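Local coordinates for nird-like protein (Hydrogenobacter thermophilus, PDB 4CH7), which decarboxylates siroheme to 12,18-didecarboxysiroheme, releasing two molecules of carbon dioxide on the route to heme d1, at residues V50-L61 with R214-V223. Sequence-based numbering, arbitrary orientation.
Sequences VRHIAPIYDSRL and RGVLRRISAV
Ile-56 N donates to Arg-219 O at 2.6 Å, the shortest polar bond between strands 53-57 and 217-222, and Arg-218 N returns one to Ile-56 O at 2.8 Å. Because Arg-218 and Arg-219 both stand opposite Ile-56, this is a classic beta bulge, and the register slips by one before Tyr-57 pairs with Leu-217. Reciprocal bonds of Ala-54 and Ser-221 and strand directions 157° apart confirm antiparallel pairing; beyond the bulge, Asp-58 N reaches Val-216 O at 2.8 Å.

At the bulge Arg-218 reaches across residues 56-58, its CD 3.6 Å from Ile-56 CG2, a methyl at the guanidinium edge. Asp-58 OD2 is 3.1 Å from Arg-218 NH2 but well out of the guanidinium plane, with the two groups turned 67° apart, so the salt bridge rests on charge alone. Asp-58 OD1 uses its anti lone pair to accept from Leu-61 N, an Asx motif that helps hold the carboxylate in place.

On the Pro-55 and Ile-220 face, a chi1 of -180° swings Leu-217 CG away from its backbone N and lets CD1 come over the Tyr-57 ring, a CH-pi contact 4.0 Å from the centroid.

This two-stranded sheet joins the chain's two helix-turn-helix and AsnC-like halves, probably as strands of two subunits pair in Lrp/AsnC regulators. Tyr-57 and Leu-217 pack on helix 201-213, Tyr-57 OH bonds Thr-179, and Val-50 rests against helix 34-47.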
loop_
_atom_site.group_PDB
_atom_site.type_symbol
_atom_site.label_atom_id
_atom_site.label_comp_id
_atom_site.label_asym_id
_atom_site.label_seq_id
_atom_site.Cartn_x
_atom_site.Cartn_y
_atom_site.Cartn_z
ATOM N N VAL A 50 -8.564 -15.298 -3.808
ATOM C CA VAL A 50 -8.051 -14.552 -2.678
ATOM C C VAL A 50 -6.732 -15.265 -2.408
ATOM O O VAL A 50 -6.660 -16.480 -2.526
ATOM C CB VAL A 50 -9.009 -14.584 -1.458
ATOM C CG1 VAL A 50 -10.348 -13.958 -1.818
ATOM C CG2 VAL A 50 -9.215 -15.999 -0.949
ATOM N N ARG A 51 -5.667 -14.531 -2.127
ATOM C CA ARG A 51 -4.368 -15.181 -1.986
ATOM C C ARG A 51 -3.889 -15.126 -0.553
ATOM O O ARG A 51 -2.905 -15.769 -0.183
ATOM C CB ARG A 51 -3.334 -14.536 -2.908
ATOM C CG ARG A 51 -3.355 -15.051 -4.335
ATOM C CD ARG A 51 -3.428 -13.905 -5.328
ATOM N NE ARG A 51 -4.786 -13.388 -5.469
ATOM C CZ ARG A 51 -5.085 -12.097 -5.575
ATOM N NH1 ARG A 51 -4.120 -11.190 -5.548
ATOM N NH2 ARG A 51 -6.348 -11.713 -5.702
ATOM N N HIS A 52 -4.604 -14.358 0.256
ATOM C CA HIS A 52 -4.171 -14.106 1.613
ATOM C C HIS A 52 -5.348 -13.705 2.481
ATOM O O HIS A 52 -6.466 -13.515 1.993
ATOM C CB HIS A 52 -3.121 -12.995 1.609
ATOM C CG HIS A 52 -2.022 -13.197 2.604
ATOM N ND1 HIS A 52 -1.804 -12.331 3.652
ATOM C CD2 HIS A 52 -1.080 -14.160 2.706
ATOM C CE1 HIS A 52 -0.772 -12.751 4.359
ATOM N NE2 HIS A 52 -0.313 -13.863 3.807
ATOM N N ILE A 53 -5.077 -13.589 3.773
ATOM C CA ILE A 53 -6.044 -13.125 4.750
ATOM C C ILE A 53 -5.234 -12.593 5.924
ATOM O O ILE A 53 -4.418 -13.311 6.502
ATOM C CB ILE A 53 -7.007 -14.256 5.169
ATOM C CG1 ILE A 53 -7.871 -13.834 6.355
ATOM C CG2 ILE A 53 -6.248 -15.547 5.464
ATOM C CD1 ILE A 53 -9.154 -14.627 6.441
ATOM N N ALA A 54 -5.430 -11.320 6.251
ATOM C CA ALA A 54 -4.512 -10.637 7.152
ATOM C C ALA A 54 -5.116 -9.371 7.723
ATOM O O ALA A 54 -6.086 -8.839 7.182
ATOM C CB ALA A 54 -3.215 -10.305 6.418
ATOM N N PRO A 55 -4.547 -8.890 8.838
ATOM C CA PRO A 55 -4.899 -7.560 9.337
ATOM C C PRO A 55 -4.434 -6.496 8.356
ATOM O O PRO A 55 -3.406 -6.684 7.702
ATOM C CB PRO A 55 -4.080 -7.448 10.624
ATOM C CG PRO A 55 -3.851 -8.863 11.062
ATOM C CD PRO A 55 -3.693 -9.634 9.784
ATOM N N ILE A 56 -5.182 -5.404 8.245
ATOM C CA ILE A 56 -4.734 -4.260 7.460
ATOM C C ILE A 56 -4.490 -3.092 8.409
ATOM O O ILE A 56 -5.414 -2.612 9.068
ATOM C CB ILE A 56 -5.738 -3.868 6.344
ATOM C CG1 ILE A 56 -5.627 -4.818 5.149
ATOM C CG2 ILE A 56 -5.475 -2.455 5.857
ATOM C CD1 ILE A 56 -6.273 -6.168 5.354
ATOM N N TYR A 57 -3.237 -2.654 8.492
ATOM C CA TYR A 57 -2.867 -1.558 9.380
ATOM C C TYR A 57 -2.738 -0.254 8.602
ATOM O O TYR A 57 -2.317 -0.261 7.445
ATOM C CB TYR A 57 -1.553 -1.873 10.100
ATOM C CG TYR A 57 -1.673 -2.949 11.157
ATOM C CD1 TYR A 57 -2.126 -2.646 12.430
ATOM C CD2 TYR A 57 -1.327 -4.267 10.883
ATOM C CE1 TYR A 57 -2.239 -3.618 13.401
ATOM C CE2 TYR A 57 -1.438 -5.250 11.850
ATOM C CZ TYR A 57 -1.894 -4.917 13.107
ATOM O OH TYR A 57 -2.007 -5.886 14.077
ATOM N N ASP A 58 -3.108 0.860 9.230
ATOM C CA ASP A 58 -2.960 2.163 8.594
ATOM C C ASP A 58 -1.511 2.628 8.704
ATOM O O ASP A 58 -0.992 2.800 9.807
ATOM C CB ASP A 58 -3.905 3.186 9.224
ATOM C CG ASP A 58 -3.841 4.536 8.542
ATOM O OD1 ASP A 58 -2.903 5.303 8.833
ATOM O OD2 ASP A 58 -4.734 4.832 7.724
ATOM N N SER A 59 -0.871 2.825 7.555
ATOM C CA SER A 59 0.551 3.167 7.487
ATOM C C SER A 59 0.954 4.345 8.377
ATOM O O SER A 59 1.858 4.220 9.203
ATOM C CB SER A 59 0.955 3.440 6.036
ATOM O OG SER A 59 2.316 3.812 5.938
ATOM N N ARG A 60 0.284 5.482 8.213
ATOM C CA ARG A 60 0.647 6.684 8.963
ATOM C C ARG A 60 0.266 6.615 10.444
ATOM O O ARG A 60 0.934 7.214 11.289
ATOM C CB ARG A 60 0.077 7.947 8.305
ATOM C CG ARG A 60 -1.418 7.918 8.023
ATOM C CD ARG A 60 -1.925 9.297 7.622
ATOM N NE ARG A 60 -1.738 10.272 8.690
ATOM C CZ ARG A 60 -2.634 10.520 9.640
ATOM N NH1 ARG A 60 -3.789 9.867 9.653
ATOM N NH2 ARG A 60 -2.378 11.421 10.576
ATOM N N LEU A 61 -0.801 5.887 10.757
ATOM C CA LEU A 61 -1.228 5.724 12.146
ATOM C C LEU A 61 -0.273 4.806 12.912
ATOM O O LEU A 61 -0.235 4.821 14.144
ATOM C CB LEU A 61 -2.675 5.229 12.219
ATOM C CG LEU A 61 -3.690 6.290 11.789
ATOM C CD1 LEU A 61 -5.108 5.754 11.729
ATOM C CD2 LEU A 61 -3.611 7.483 12.722
ATOM N N ARG A 214 -8.813 3.317 17.236
ATOM C CA ARG A 214 -7.937 4.426 16.885
ATOM C C ARG A 214 -7.666 4.480 15.385
ATOM O O ARG A 214 -7.057 5.432 14.894
ATOM C CB ARG A 214 -6.617 4.322 17.654
ATOM C CG ARG A 214 -6.746 4.582 19.150
ATOM C CD ARG A 214 -5.582 3.977 19.922
ATOM N NE ARG A 214 -4.290 4.342 19.348
ATOM C CZ ARG A 214 -3.126 3.831 19.738
ATOM N NH1 ARG A 214 -3.084 2.929 20.706
ATOM N NH2 ARG A 214 -1.999 4.219 19.157
ATOM N N GLY A 215 -8.120 3.465 14.656
ATOM C CA GLY A 215 -7.932 3.429 13.216
ATOM C C GLY A 215 -6.579 2.888 12.797
ATOM O O GLY A 215 -6.302 2.752 11.602
ATOM N N VAL A 216 -5.730 2.594 13.779
ATOM C CA VAL A 216 -4.422 1.998 13.521
ATOM C C VAL A 216 -4.619 0.651 12.843
ATOM O O VAL A 216 -3.909 0.304 11.893
ATOM C CB VAL A 216 -3.629 1.800 14.822
ATOM C CG1 VAL A 216 -2.223 1.311 14.517
ATOM C CG2 VAL A 216 -3.579 3.093 15.615
ATOM N N LEU A 217 -5.592 -0.103 13.347
ATOM C CA LEU A 217 -6.026 -1.333 12.702
ATOM C C LEU A 217 -7.292 -1.047 11.905
ATOM O O LEU A 217 -8.330 -0.718 12.479
ATOM C CB LEU A 217 -6.295 -2.428 13.737
ATOM C CG LEU A 217 -6.756 -3.786 13.196
ATOM C CD1 LEU A 217 -5.727 -4.342 12.238
ATOM C CD2 LEU A 217 -7.018 -4.771 14.325
ATOM N N ARG A 218 -7.204 -1.163 10.583
ATOM C CA ARG A 218 -8.364 -0.937 9.728
ATOM C C ARG A 218 -9.353 -2.084 9.832
ATOM O O ARG A 218 -10.533 -1.879 10.135
ATOM C CB ARG A 218 -7.945 -0.767 8.269
ATOM C CG ARG A 218 -7.387 0.602 7.915
ATOM C CD ARG A 218 -7.145 0.700 6.418
ATOM N NE ARG A 218 -6.626 2.003 6.019
ATOM C CZ ARG A 218 -5.492 2.183 5.350
ATOM N NH1 ARG A 218 -4.753 1.141 4.998
ATOM N NH2 ARG A 218 -5.099 3.408 5.027
ATOM N N ARG A 219 -8.853 -3.292 9.582
ATOM C CA ARG A 219 -9.684 -4.484 9.541
ATOM C C ARG A 219 -8.813 -5.720 9.386
ATOM O O ARG A 219 -7.619 -5.620 9.105
ATOM C CB ARG A 219 -10.650 -4.400 8.359
ATOM C CG ARG A 219 -9.946 -4.297 7.020
ATOM C CD ARG A 219 -10.752 -3.485 6.022
ATOM N NE ARG A 219 -12.007 -4.136 5.664
ATOM C CZ ARG A 219 -12.122 -5.043 4.700
ATOM N NH1 ARG A 219 -11.057 -5.410 4.001
ATOM N NH2 ARG A 219 -13.301 -5.587 4.434
ATOM N N ILE A 220 -9.422 -6.884 9.578
ATOM C CA ILE A 220 -8.782 -8.149 9.254
ATOM C C ILE A 220 -9.619 -8.815 8.171
ATOM O O ILE A 220 -10.786 -9.132 8.399
ATOM C CB ILE A 220 -8.699 -9.068 10.481
ATOM C CG1 ILE A 220 -7.859 -8.411 11.575
ATOM C CG2 ILE A 220 -8.118 -10.426 10.103
ATOM C CD1 ILE A 220 -7.739 -9.232 12.836
ATOM N N SER A 221 -9.038 -9.013 6.992
ATOM C CA SER A 221 -9.801 -9.556 5.875
ATOM C C SER A 221 -8.946 -10.297 4.862
ATOM O O SER A 221 -7.721 -10.173 4.848
ATOM C CB SER A 221 -10.563 -8.442 5.155
ATOM O OG SER A 221 -11.620 -7.942 5.950
ATOM N N ALA A 222 -9.614 -11.075 4.019
ATOM C CA ALA A 222 -8.996 -11.636 2.829
ATOM C C ALA A 222 -9.218 -10.640 1.700
ATOM O O ALA A 222 -10.246 -9.961 1.669
ATOM C CB ALA A 222 -9.621 -12.971 2.487
ATOM N N VAL A 223 -8.257 -10.539 0.786
ATOM C CA VAL A 223 -8.380 -9.640 -0.357
ATOM C C VAL A 223 -8.044 -10.364 -1.655
ATOM O O VAL A 223 -7.781 -11.564 -1.653
ATOM C CB VAL A 223 -7.468 -8.406 -0.222
ATOM C CG1 VAL A 223 -7.529 -7.565 -1.486
ATOM C CG2 VAL A 223 -7.866 -7.576 0.987
HETATM O O HOH W 1 -1.720 1.963 4.943
#